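Local coordinates for protein putative hydrolase (Burkholderia cenocepacia, PDB 4X00) that probably acts as a hydrolase of the alpha/beta hydrolase fold, possibly an aryl esterase, at residues 68-73 and 88-93; 118-123 and 207-212; 125-130 and 216-221; 135-140 and 257-262. All coordinates share one frame; numbering follows the deposited sequence.

Contact 1: 68-73 and 88-93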
loop_
_atom_site.group_PDB
_atom_site.type_symbol
_atom_site.label_atom_id
_atom_site.label_comp_id
_atom_site.label_asym_id
_atom_site.label_seq_id
_atom_site.Cartn_x
_atom_site.Cartn_y
_atom_site.Cartn_z
ATOM N N ASP A 68 7.416 6.410 3.146
ATOM C CA ASP A 68 6.183 7.179 3.140
ATOM C C ASP A 68 5.867 7.579 1.700
ATOM O O ASP A 68 6.726 8.111 0.970
ATOM C CB ASP A 68 6.298 8.441 4.003
ATOM C CG ASP A 68 6.526 8.143 5.474
ATOM O OD1 ASP A 68 6.258 7.008 5.935
ATOM O OD2 ASP A 68 7.010 9.051 6.179
ATOM N N LEU A 69 4.647 7.303 1.258
ATOM C CA LEU A 69 4.184 7.782 -0.062
ATOM C C LEU A 69 4.269 9.299 -0.170
ATOM O O LEU A 69 4.175 10.024 0.843
ATOM C CB LEU A 69 2.725 7.379 -0.309
ATOM C CG LEU A 69 2.426 5.876 -0.416
ATOM C CD1 LEU A 69 0.905 5.703 -0.523
ATOM C CD2 LEU A 69 3.158 5.286 -1.614
ATOM N N ARG A 70 4.429 9.790 -1.395
ATOM C CA ARG A 70 4.291 11.227 -1.596
ATOM C C ARG A 70 2.979 11.698 -0.967
ATOM O O ARG A 70 1.944 11.009 -0.992
ATOM C CB ARG A 70 4.342 11.598 -3.088
ATOM C CG ARG A 70 3.209 11.045 -3.959
ATOM C CD ARG A 70 3.291 11.624 -5.410
ATOM N NE ARG A 70 4.662 11.451 -5.899
ATOM C CZ ARG A 70 5.355 12.377 -6.548
ATOM N NH1 ARG A 70 6.619 12.155 -6.824
ATOM N NH2 ARG A 70 4.772 13.524 -6.936
ATOM N N GLY A 71 3.023 12.891 -0.376
ATOM C CA GLY A 71 1.836 13.432 0.280
ATOM C C GLY A 71 1.548 12.902 1.665
ATOM O O GLY A 71 0.571 13.339 2.270
ATOM N N HIS A 72 2.364 11.969 2.151
ATOM C CA HIS A 72 2.142 11.274 3.415
ATOM C C HIS A 72 3.335 11.341 4.347
ATOM O O HIS A 72 4.474 11.535 3.905
ATOM C CB HIS A 72 1.841 9.790 3.135
ATOM C CG HIS A 72 0.516 9.528 2.466
ATOM N ND1 HIS A 72 0.303 9.687 1.109
ATOM C CD2 HIS A 72 -0.641 9.036 2.980
ATOM C CE1 HIS A 72 -0.943 9.322 0.826
ATOM N NE2 HIS A 72 -1.538 8.929 1.947
ATOM N N GLY A 73 3.075 11.159 5.645
ATOM C CA GLY A 73 4.143 10.971 6.614
ATOM C C GLY A 73 5.156 12.101 6.592
ATOM O O GLY A 73 4.777 13.288 6.682
ATOM N N ARG A 88 1.701 7.592 -12.771
ATOM C CA ARG A 88 3.099 7.325 -13.073
ATOM C C ARG A 88 4.037 7.954 -12.042
ATOM O O ARG A 88 5.126 7.417 -11.797
ATOM C CB ARG A 88 3.446 7.826 -14.497
ATOM C CG ARG A 88 4.907 7.658 -14.937
ATOM C CD ARG A 88 5.379 6.201 -14.887
ATOM N NE ARG A 88 6.754 6.099 -15.380
ATOM C CZ ARG A 88 7.078 5.923 -16.654
ATOM N NH1 ARG A 88 6.125 5.841 -17.567
ATOM N NH2 ARG A 88 8.353 5.829 -17.014
ATOM N N ARG A 89 3.649 9.096 -11.447
ATOM C CA ARG A 89 4.550 9.734 -10.484
ATOM C C ARG A 89 4.780 8.829 -9.283
ATOM O O ARG A 89 5.898 8.744 -8.755
ATOM C CB ARG A 89 4.006 11.067 -9.957
ATOM C CG ARG A 89 3.828 12.142 -10.934
ATOM C CD ARG A 89 5.169 12.645 -11.396
ATOM N NE ARG A 89 4.880 13.608 -12.419
ATOM C CZ ARG A 89 4.766 14.917 -12.220
ATOM N NH1 ARG A 89 5.010 15.460 -11.027
ATOM N NH2 ARG A 89 4.458 15.688 -13.243
ATOM N N TRP A 90 3.721 8.158 -8.844
ATOM C CA TRP A 90 3.841 7.282 -7.682
ATOM C C TRP A 90 4.635 6.026 -8.049
ATOM O O TRP A 90 5.397 5.500 -7.240
ATOM C CB TRP A 90 2.469 6.866 -7.158
ATOM C CG TRP A 90 1.475 7.989 -6.876
ATOM C CD1 TRP A 90 0.886 8.814 -7.781
ATOM C CD2 TRP A 90 0.919 8.339 -5.604
ATOM N NE1 TRP A 90 0.007 9.666 -7.158
ATOM C CE2 TRP A 90 0.009 9.393 -5.816
ATOM C CE3 TRP A 90 1.104 7.859 -4.304
ATOM C CZ2 TRP A 90 -0.707 9.984 -4.768
ATOM C CZ3 TRP A 90 0.391 8.435 -3.275
ATOM C CH2 TRP A 90 -0.512 9.472 -3.507
ATOM N N ALA A 91 4.405 5.509 -9.249
ATOM C CA ALA A 91 5.208 4.404 -9.733
ATOM C C ALA A 91 6.679 4.777 -9.822
ATOM O O ALA A 91 7.551 3.946 -9.513
ATOM C CB ALA A 91 4.698 3.913 -11.096
ATOM N N ASP A 92 6.965 6.005 -10.261
ATOM C CA ASP A 92 8.360 6.455 -10.331
ATOM C C ASP A 92 8.986 6.612 -8.949
ATOM O O ASP A 92 10.192 6.391 -8.801
ATOM C CB ASP A 92 8.478 7.772 -11.101
ATOM C CG ASP A 92 8.210 7.620 -12.592
ATOM O OD1 ASP A 92 8.152 6.487 -13.134
ATOM O OD2 ASP A 92 8.075 8.667 -13.244
ATOM N N ASP A 93 8.190 6.981 -7.942
ATOM C CA ASP A 93 8.699 7.017 -6.574
ATOM C C ASP A 93 9.178 5.619 -6.175
ATOM O O ASP A 93 10.270 5.461 -5.625
ATOM C CB ASP A 93 7.622 7.460 -5.552
ATOM C CG ASP A 93 7.147 8.901 -5.730
ATOM O OD1 ASP A 93 7.843 9.697 -6.361
ATOM O OD2 ASP A 93 6.072 9.218 -5.179
HETATM O O HOH W 1 4.720 7.785 -3.571
#
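R70 stands in the loop after strand 63-67 and directs its CB toward helix 87-100. This CB faces the carboxylate of D93, with OD2 3.6 Å away. With CG in the crowded position between backbone N and carbonyl carbon (chi1 64°), the chain runs across the W90 indole, and CG sits 3.7 Å from the centroid of the six-membered ring, a CH-pi contact over the face. CD moves on to the ring junction, 4.0 Å from W90 CE2. A bend at chi3 then turns the guanidinium side-on to D93: NE donates to OD2 (2.7 Å, 168°) and NH1 to OD1 (2.8 Å). Both oxygens use their syn lone pairs, and the two flat groups are nearly coplanar, 16° apart. R89 CB covers one guanidinium face, 3.9 Å from CZ. Beyond the pair, R70 NH1 and R89 NH1 both reach D20, whose charge probably offsets the closeness of the two arginines, while R70 NH2 donates to S83 O. A water accepts from R70 N and donates to D93 OD2, giving that oxygen a further partner. L69 CD1 and H72 CE1 meet the indole at its edge, and H72 ND1 donates a hydrogen bond to R70 O (3.0 Å). The type II turn from L69 to H72 belongs to the DLRGHG sequence, a form of the Asp-x-Arg-Gly-x-Gly signature that follows this strand in many alpha/beta hydrolases.

Contact 2: 118-123 and 207-212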
loop_
_atom_site.group_PDB
_atom_site.type_symbol
_atom_site.label_atom_id
_atom_site.label_comp_id
_atom_site.label_asym_id
_atom_site.label_seq_id
_atom_site.Cartn_x
_atom_site.Cartn_y
_atom_site.Cartn_z
ATOM N N ILE A 118 1.569 -0.373 -7.178
ATOM C CA ILE A 118 2.181 -1.543 -7.819
ATOM C C ILE A 118 1.654 -1.726 -9.237
ATOM O O ILE A 118 2.448 -1.995 -10.153
ATOM C CB ILE A 118 1.948 -2.825 -6.989
ATOM C CG1 ILE A 118 2.714 -2.718 -5.674
ATOM C CG2 ILE A 118 2.440 -4.055 -7.785
ATOM C CD1 ILE A 118 2.438 -3.873 -4.691
ATOM N N SER A 119 0.340 -1.599 -9.443
ATOM C CA SER A 119 -0.167 -1.778 -10.812
ATOM C C SER A 119 0.456 -0.769 -11.764
ATOM O O SER A 119 0.805 -1.116 -12.900
ATOM C CB SER A 119 -1.685 -1.632 -10.885
ATOM O OG SER A 119 -2.286 -2.687 -10.165
ATOM N N ASN A 120 0.578 0.481 -11.315
ATOM C CA ASN A 120 1.163 1.507 -12.170
ATOM C C ASN A 120 2.657 1.266 -12.403
ATOM O O ASN A 120 3.156 1.516 -13.509
ATOM C CB ASN A 120 0.900 2.891 -11.581
ATOM C CG ASN A 120 -0.502 3.356 -11.853
ATOM O OD1 ASN A 120 -1.040 3.091 -12.935
ATOM N ND2 ASN A 120 -1.094 4.106 -10.904
ATOM N N TYR A 121 3.349 0.731 -11.397
ATOM C CA TYR A 121 4.734 0.329 -11.571
ATOM C C TYR A 121 4.855 -0.805 -12.594
ATOM O O TYR A 121 5.691 -0.737 -13.513
ATOM C CB TYR A 121 5.338 -0.085 -10.213
ATOM C CG TYR A 121 6.713 -0.674 -10.349
ATOM C CD1 TYR A 121 7.836 0.151 -10.424
ATOM C CD2 TYR A 121 6.892 -2.047 -10.475
ATOM C CE1 TYR A 121 9.112 -0.387 -10.575
ATOM C CE2 TYR A 121 8.154 -2.588 -10.614
ATOM C CZ TYR A 121 9.264 -1.762 -10.692
ATOM O OH TYR A 121 10.519 -2.334 -10.841
ATOM N N LEU A 122 4.014 -1.829 -12.455
ATOM C CA LEU A 122 4.008 -2.926 -13.428
ATOM C C LEU A 122 3.709 -2.412 -14.829
ATOM O O LEU A 122 4.327 -2.853 -15.801
ATOM C CB LEU A 122 2.975 -3.968 -13.027
ATOM C CG LEU A 122 3.373 -4.783 -11.798
ATOM C CD1 LEU A 122 2.185 -5.640 -11.375
ATOM C CD2 LEU A 122 4.613 -5.674 -12.049
ATOM N N ALA A 123 2.784 -1.466 -14.954
ATOM C CA ALA A 123 2.426 -0.976 -16.293
ATOM C C ALA A 123 3.598 -0.257 -16.950
ATOM O O ALA A 123 3.863 -0.419 -18.151
ATOM C CB ALA A 123 1.211 -0.057 -16.206
ATOM N N MET A 207 -6.465 9.806 -9.490
ATOM C CA MET A 207 -5.209 9.180 -9.899
ATOM C C MET A 207 -5.458 8.081 -10.918
ATOM O O MET A 207 -6.293 7.220 -10.699
ATOM C CB MET A 207 -4.475 8.576 -8.701
ATOM C CG MET A 207 -3.076 8.071 -9.045
ATOM S SD MET A 207 -2.327 7.183 -7.649
ATOM C CE MET A 207 -3.154 5.610 -7.763
ATOM N N THR A 208 -4.724 8.108 -12.026
ATOM C CA THR A 208 -4.848 7.063 -13.020
ATOM C C THR A 208 -4.308 5.740 -12.462
ATOM O O THR A 208 -3.342 5.734 -11.693
ATOM C CB THR A 208 -4.109 7.445 -14.316
ATOM O OG1 THR A 208 -2.750 7.773 -14.018
ATOM C CG2 THR A 208 -4.772 8.666 -14.964
ATOM N N VAL A 209 -4.968 4.638 -12.811
ATOM C CA VAL A 209 -4.524 3.309 -12.370
ATOM C C VAL A 209 -4.552 2.363 -13.560
ATOM O O VAL A 209 -5.624 2.029 -14.076
ATOM C CB VAL A 209 -5.409 2.735 -11.242
ATOM C CG1 VAL A 209 -4.845 1.387 -10.747
ATOM C CG2 VAL A 209 -5.492 3.712 -10.079
ATOM N N GLU A 210 -3.379 1.925 -14.004
ATOM C CA GLU A 210 -3.310 1.036 -15.163
ATOM C C GLU A 210 -3.302 -0.420 -14.718
ATOM O O GLU A 210 -2.346 -1.166 -14.959
ATOM C CB GLU A 210 -2.084 1.357 -15.996
ATOM C CG GLU A 210 -2.143 2.789 -16.520
ATOM C CD GLU A 210 -1.058 3.094 -17.518
ATOM O OE1 GLU A 210 -0.217 3.973 -17.227
ATOM O OE2 GLU A 210 -1.053 2.470 -18.591
ATOM N N ALA A 211 -4.380 -0.821 -14.051
ATOM C CA ALA A 211 -4.473 -2.182 -13.538
ATOM C C ALA A 211 -4.511 -3.208 -14.669
ATOM O O ALA A 211 -3.869 -4.246 -14.586
ATOM C CB ALA A 211 -5.687 -2.317 -12.660
ATOM N N ALA A 212 -5.283 -2.949 -15.718
ATOM C CA ALA A 212 -5.415 -3.928 -16.782
ATOM C C ALA A 212 -4.068 -4.200 -17.420
ATOM O O ALA A 212 -3.657 -5.361 -17.581
ATOM C CB ALA A 212 -6.402 -3.447 -17.803
HETATM O O HOH W 2 -1.187 5.626 -14.228
#
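Helix 113-125, which in the alpha/beta hydrolase fold follows the probable nucleophile elbow, meets an extended run that ends at the N-cap of helix 211-216. The amide of N120 is turned so that its two ends address different peptides of that run. Its CG lies beside the backbone N and anti to the carbonyl carbon (chi1 -78°), which carries the polar end across to residues 208-210. OD1 accepts from E210 N at 2.8 Å, the donor standing above the carbonyl plane, while ND2 donates to T208 O at 2.9 Å, on a lone pair of that carbonyl. One side chain thus bonds to the main chain ahead of and behind V209, whose CA faces the amide at 3.5 Å from OD1. The two hydrogen bonds together fix the rotation of the amide and leave little doubt which end is oxygen. A water links OD1, weakly, with T208 OG1, which also bonds to G87 N. M207 bends at chi3 to bring its CE to 4.0 Å from N120 ND2. S119 points its CB at A211 CA, 3.9 Å away, and its OG is bonded to Y135 OH. E210, the centre of an inverse gamma turn, is extended beyond CG, with CG against N120 OD1 and its CD and OE2 near A123 CB; the tightest apolar approach here is E210 CB against A123 CB at 3.6 Å.

Contact 3: 125-130 and 216-221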
loop_
_atom_site.group_PDB
_atom_site.type_symbol
_atom_site.label_atom_id
_atom_site.label_comp_id
_atom_site.label_asym_id
_atom_site.label_seq_id
_atom_site.Cartn_x
_atom_site.Cartn_y
_atom_site.Cartn_z
ATOM N N TYR A 125 7.001 -0.271 -15.943
ATOM C CA TYR A 125 8.341 -0.847 -15.840
ATOM C C TYR A 125 8.360 -2.349 -16.081
ATOM O O TYR A 125 9.427 -2.916 -16.269
ATOM C CB TYR A 125 8.941 -0.552 -14.457
ATOM C CG TYR A 125 9.228 0.917 -14.230
ATOM C CD1 TYR A 125 10.437 1.464 -14.615
ATOM C CD2 TYR A 125 8.298 1.745 -13.621
ATOM C CE1 TYR A 125 10.707 2.814 -14.411
ATOM C CE2 TYR A 125 8.562 3.089 -13.417
ATOM C CZ TYR A 125 9.769 3.615 -13.812
ATOM O OH TYR A 125 10.040 4.969 -13.615
ATOM N N GLY A 126 7.190 -2.990 -16.039
ATOM C CA GLY A 126 7.118 -4.439 -16.078
ATOM C C GLY A 126 7.659 -5.053 -14.808
ATOM O O GLY A 126 7.936 -4.353 -13.842
ATOM N N ASP A 127 7.808 -6.371 -14.785
ATOM C CA ASP A 127 8.204 -7.031 -13.539
ATOM C C ASP A 127 9.602 -7.647 -13.520
ATOM O O ASP A 127 9.922 -8.397 -12.590
ATOM C CB ASP A 127 7.183 -8.103 -13.154
ATOM C CG ASP A 127 7.096 -9.221 -14.158
ATOM O OD1 ASP A 127 7.952 -9.314 -15.071
ATOM O OD2 ASP A 127 6.155 -10.020 -14.007
ATOM N N LYS A 128 10.457 -7.301 -14.488
ATOM C CA LYS A 128 11.761 -7.959 -14.535
ATOM C C LYS A 128 12.641 -7.513 -13.372
ATOM O O LYS A 128 13.600 -8.194 -13.019
ATOM C CB LYS A 128 12.463 -7.706 -15.874
ATOM N N GLY A 129 12.292 -6.385 -12.745
ATOM C CA GLY A 129 13.044 -5.900 -11.595
ATOM C C GLY A 129 12.566 -6.388 -10.230
ATOM O O GLY A 129 13.121 -5.996 -9.211
ATOM N N ILE A 130 11.530 -7.220 -10.195
ATOM C CA ILE A 130 11.003 -7.662 -8.917
ATOM C C ILE A 130 10.834 -9.182 -8.920
ATOM O O ILE A 130 10.899 -9.805 -9.966
ATOM C CB ILE A 130 9.644 -6.959 -8.582
ATOM C CG1 ILE A 130 8.527 -7.377 -9.557
ATOM C CG2 ILE A 130 9.835 -5.436 -8.535
ATOM C CD1 ILE A 130 7.115 -6.957 -9.115
ATOM N N SER A 216 -2.155 -7.686 -16.192
ATOM C CA SER A 216 -2.327 -8.738 -17.183
ATOM C C SER A 216 -0.983 -9.166 -17.733
ATOM O O SER A 216 -0.832 -10.320 -18.116
ATOM C CB SER A 216 -3.252 -8.299 -18.308
ATOM O OG SER A 216 -2.598 -7.380 -19.143
ATOM N N LYS A 217 -0.008 -8.269 -17.727
ATOM C CA LYS A 217 1.303 -8.610 -18.271
ATOM C C LYS A 217 2.267 -9.263 -17.284
ATOM O O LYS A 217 3.359 -9.671 -17.676
ATOM C CB LYS A 217 1.986 -7.353 -18.845
ATOM C CG LYS A 217 1.560 -6.951 -20.240
ATOM C CD LYS A 217 0.132 -6.475 -20.315
ATOM C CE LYS A 217 0.054 -5.102 -20.927
ATOM N NZ LYS A 217 0.896 -4.960 -22.163
ATOM N N ALA A 218 1.896 -9.354 -16.010
ATOM C CA ALA A 218 2.850 -9.833 -15.016
ATOM C C ALA A 218 3.094 -11.333 -15.145
ATOM O O ALA A 218 2.140 -12.099 -15.364
ATOM C CB ALA A 218 2.358 -9.497 -13.608
ATOM N N GLU A 219 4.357 -11.745 -14.975
ATOM C CA GLU A 219 4.724 -13.171 -14.910
ATOM C C GLU A 219 5.179 -13.585 -13.529
ATOM O O GLU A 219 5.142 -14.769 -13.170
ATOM C CB GLU A 219 5.845 -13.503 -15.900
ATOM C CG GLU A 219 5.367 -13.640 -17.301
ATOM C CD GLU A 219 4.431 -14.803 -17.442
ATOM O OE1 GLU A 219 4.856 -15.952 -17.139
ATOM O OE2 GLU A 219 3.278 -14.578 -17.855
ATOM N N VAL A 220 5.664 -12.640 -12.746
ATOM C CA VAL A 220 6.076 -12.989 -11.384
ATOM C C VAL A 220 4.856 -13.402 -10.594
ATOM O O VAL A 220 3.724 -13.040 -10.932
ATOM C CB VAL A 220 6.797 -11.834 -10.647
ATOM C CG1 VAL A 220 8.091 -11.495 -11.387
ATOM C CG2 VAL A 220 5.882 -10.616 -10.511
ATOM N N PRO A 221 5.073 -14.151 -9.511
ATOM C CA PRO A 221 3.910 -14.518 -8.711
ATOM C C PRO A 221 3.220 -13.306 -8.085
ATOM O O PRO A 221 3.864 -12.346 -7.624
ATOM C CB PRO A 221 4.502 -15.426 -7.622
ATOM C CG PRO A 221 5.820 -15.894 -8.153
ATOM C CD PRO A 221 6.319 -14.745 -9.003
HETATM O O HOH W 3 5.625 -7.362 -16.764
#
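Two neighbouring parallel strands of the alpha/beta hydrolase sheet, 132-136 and 222-227, are each entered from a loop that follows a helix, and a single carboxylate oxygen joins these loops. D127 OD2 accepts from two consecutive peptides: E219 N at 2.7 Å, on its syn lone pair, and V220 N at 2.9 Å, from above the carboxylate plane. The second bond is the straighter (168° against 154°), and the one oxygen is gripped by two consecutive N-H groups. D127 and V220 reach for each other tip to tip, the aspartate CB lying 3.9 Å from each valine methyl. I130 adds an apolar touch, its CD1 crossing V220 CG2 at 4.1 Å, and V220 CG1 rests against I130 O. The carboxylate is delivered by a chi1 of 63°, the crowded position of CG between backbone N and carbonyl carbon. Behind it, a type I turn runs from D127 to I130, closed by I130 N bonding to D127 O. G126, with positive phi, leads out of helix 113-125 just ahead of the turn, and L122 of that helix packs on D127 and I130. Farther out, P221 joins A133 by backbone hydrogen bonding at the start of the strand pair. A water gives a weaker link between the loops, accepting from D127 N at 3.1 Å and donating to K217 O at 3.4 Å.

Contact 4: 135-140 and 257-262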
loop_
_atom_site.group_PDB
_atom_site.type_symbol
_atom_site.label_atom_id
_atom_site.label_comp_id
_atom_site.label_asym_id
_atom_site.label_seq_id
_atom_site.Cartn_x
_atom_site.Cartn_y
_atom_site.Cartn_z
ATOM N N TYR A 135 -0.695 -7.971 -3.069
ATOM C CA TYR A 135 -1.682 -6.899 -2.942
ATOM C C TYR A 135 -2.447 -7.188 -1.665
ATOM O O TYR A 135 -3.108 -8.225 -1.564
ATOM C CB TYR A 135 -2.658 -6.862 -4.106
ATOM C CG TYR A 135 -2.124 -6.268 -5.385
ATOM C CD1 TYR A 135 -0.970 -6.761 -6.016
ATOM C CD2 TYR A 135 -2.813 -5.227 -6.023
ATOM C CE1 TYR A 135 -0.502 -6.198 -7.205
ATOM C CE2 TYR A 135 -2.337 -4.677 -7.209
ATOM C CZ TYR A 135 -1.195 -5.162 -7.790
ATOM O OH TYR A 135 -0.751 -4.613 -8.957
ATOM N N VAL A 136 -2.345 -6.306 -0.691
ATOM C CA VAL A 136 -3.037 -6.497 0.567
ATOM C C VAL A 136 -4.240 -5.574 0.595
ATOM O O VAL A 136 -4.090 -4.349 0.715
ATOM C CB VAL A 136 -2.122 -6.204 1.744
ATOM C CG1 VAL A 136 -2.863 -6.610 3.037
ATOM C CG2 VAL A 136 -0.765 -6.899 1.554
ATOM N N ASP A 137 -5.436 -6.130 0.425
ATOM C CA ASP A 137 -6.626 -5.282 0.285
ATOM C C ASP A 137 -6.361 -4.177 -0.717
ATOM O O ASP A 137 -6.755 -3.021 -0.532
ATOM C CB ASP A 137 -7.066 -4.749 1.649
ATOM C CG ASP A 137 -7.635 -5.866 2.488
ATOM O OD1 ASP A 137 -6.805 -6.611 3.045
ATOM O OD2 ASP A 137 -8.882 -6.087 2.492
ATOM N N GLY A 138 -5.684 -4.549 -1.796
ATOM C CA GLY A 138 -5.283 -3.592 -2.800
ATOM C C GLY A 138 -6.418 -3.007 -3.600
ATOM O O GLY A 138 -7.416 -3.681 -3.956
ATOM N N VAL A 139 -6.283 -1.716 -3.891
ATOM C CA VAL A 139 -7.089 -1.159 -4.951
ATOM C C VAL A 139 -6.698 -1.843 -6.247
ATOM O O VAL A 139 -5.508 -1.930 -6.555
ATOM C CB VAL A 139 -6.901 0.364 -5.062
ATOM C CG1 VAL A 139 -7.544 0.892 -6.386
ATOM C CG2 VAL A 139 -7.518 1.040 -3.845
ATOM N N ILE A 140 -7.693 -2.323 -6.990
ATOM C CA ILE A 140 -7.480 -2.873 -8.325
ATOM C C ILE A 140 -7.882 -1.758 -9.287
ATOM O O ILE A 140 -7.023 -1.120 -9.899
ATOM C CB ILE A 140 -8.267 -4.183 -8.549
ATOM C CG1 ILE A 140 -7.841 -5.228 -7.497
ATOM C CG2 ILE A 140 -8.050 -4.688 -9.972
ATOM C CD1 ILE A 140 -6.312 -5.522 -7.453
ATOM N N SER A 257 -11.167 -10.459 9.141
ATOM C CA SER A 257 -10.452 -9.180 9.026
ATOM C C SER A 257 -11.179 -8.243 8.109
ATOM O O SER A 257 -11.932 -8.652 7.202
ATOM C CB SER A 257 -9.037 -9.346 8.473
ATOM O OG SER A 257 -8.159 -9.911 9.421
ATOM N N GLY A 258 -10.933 -6.960 8.336
ATOM C CA GLY A 258 -11.338 -5.909 7.410
ATOM C C GLY A 258 -10.181 -5.473 6.526
ATOM O O GLY A 258 -9.411 -6.314 6.039
ATOM N N HIS A 259 -10.080 -4.160 6.301
ATOM C CA HIS A 259 -9.192 -3.597 5.302
ATOM C C HIS A 259 -7.699 -3.703 5.639
ATOM O O HIS A 259 -6.865 -3.517 4.762
ATOM C CB HIS A 259 -9.617 -2.129 5.141
ATOM C CG HIS A 259 -8.920 -1.358 4.057
ATOM N ND1 HIS A 259 -8.993 -1.703 2.717
ATOM C CD2 HIS A 259 -8.231 -0.187 4.115
ATOM C CE1 HIS A 259 -8.332 -0.800 2.006
ATOM N NE2 HIS A 259 -7.866 0.127 2.831
ATOM N N ALA A 260 -7.354 -4.012 6.893
ATOM C CA ALA A 260 -5.969 -3.999 7.331
ATOM C C ALA A 260 -5.549 -5.328 8.009
ATOM O O ALA A 260 -5.153 -5.351 9.174
ATOM C CB ALA A 260 -5.735 -2.823 8.289
ATOM N N PRO A 261 -5.570 -6.446 7.260
ATOM C CA PRO A 261 -5.258 -7.756 7.857
ATOM C C PRO A 261 -3.841 -7.861 8.423
ATOM O O PRO A 261 -3.615 -8.703 9.291
ATOM C CB PRO A 261 -5.463 -8.744 6.680
ATOM C CG PRO A 261 -5.354 -7.905 5.445
ATOM C CD PRO A 261 -5.962 -6.564 5.852
ATOM N N PHE A 262 -2.890 -7.092 7.910
ATOM C CA PHE A 262 -1.519 -7.114 8.420
ATOM C C PHE A 262 -1.453 -6.578 9.862
ATOM O O PHE A 262 -0.497 -6.893 10.601
ATOM C CB PHE A 262 -0.588 -6.301 7.498
ATOM C CG PHE A 262 -1.082 -4.889 7.267
ATOM C CD1 PHE A 262 -2.024 -4.608 6.274
ATOM C CD2 PHE A 262 -0.646 -3.863 8.115
ATOM C CE1 PHE A 262 -2.509 -3.308 6.103
ATOM C CE2 PHE A 262 -1.129 -2.571 7.964
ATOM C CZ PHE A 262 -2.068 -2.295 6.953
#
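Strand 132-136 gives way at D137 to left-handed helical backbone angles (phi 48°, psi 41°), and the chain turns there beside the loop that leads into helix 261-264, whose N-cap is A260. D137 points its CB at that loop, 3.4 Å from H259 O. Its carboxylate meets P261 tip to tip: OD1 comes within 2.9 Å of the ring carbon CD and 3.1 Å of CG, a tight fit of an oxygen against C-H groups. OD2 is bonded to G227 N, a backbone donor at the end of the adjoining strand, and both oxygens of this buried carboxylate have hydrogen-bonding partners beyond the loop. H259 sends its imidazole back toward the turn with CG anti to the backbone N (chi1 -175°), placing CE1 3.7 Å from D137 O, which approaches the ring obliquely. ND1 is hydrogen-bonded to D230 OD2, the arrangement expected of a Ser-His-Asp triad made with S112 on the nucleophile elbow of the alpha/beta hydrolase fold; H259 is therefore probably the catalytic base, and a glycerol lies close to its ring. The D137 carboxylate is near without touching, OD2 being 4.4 Å from H259 ND1, and its negative charge might add slightly to the effect of D230 on the imidazole. H259 O, facing D137, accepts from W111 NE1. V136 supplies the apolar half of the contact: its CG1, anti to the backbone N, packs on P261 CG at 3.7 Å and meets the edge of the F262 ring at CD1, 3.9 Å away. The F262 ring also meets W111 edge-to-face.

From the N terminus, contact 1 closes first, folding the loop after strand 63-67 onto helix 87-100, and is complete before the others open. The remaining three are staggered: 118-123, 125-130 and 135-140 pair in the same order with 207-212, 216-221 and 257-262, so contacts 2, 3 and 4 all cross and none nests. Each bridges the long helical region that includes helices 151-156 to 198-204. Contact 2 joins helix 113-125 to the return from that region, contact 3 the following loops, and contact 4 a strand end to the probable catalytic histidine loop. W90 against M207 couples contacts 1 and 2, Y125 with D92 couples 1 and 3, L122 against D127 and I130 couples 2 and 3, and S119 with Y135 couples 2 and 4.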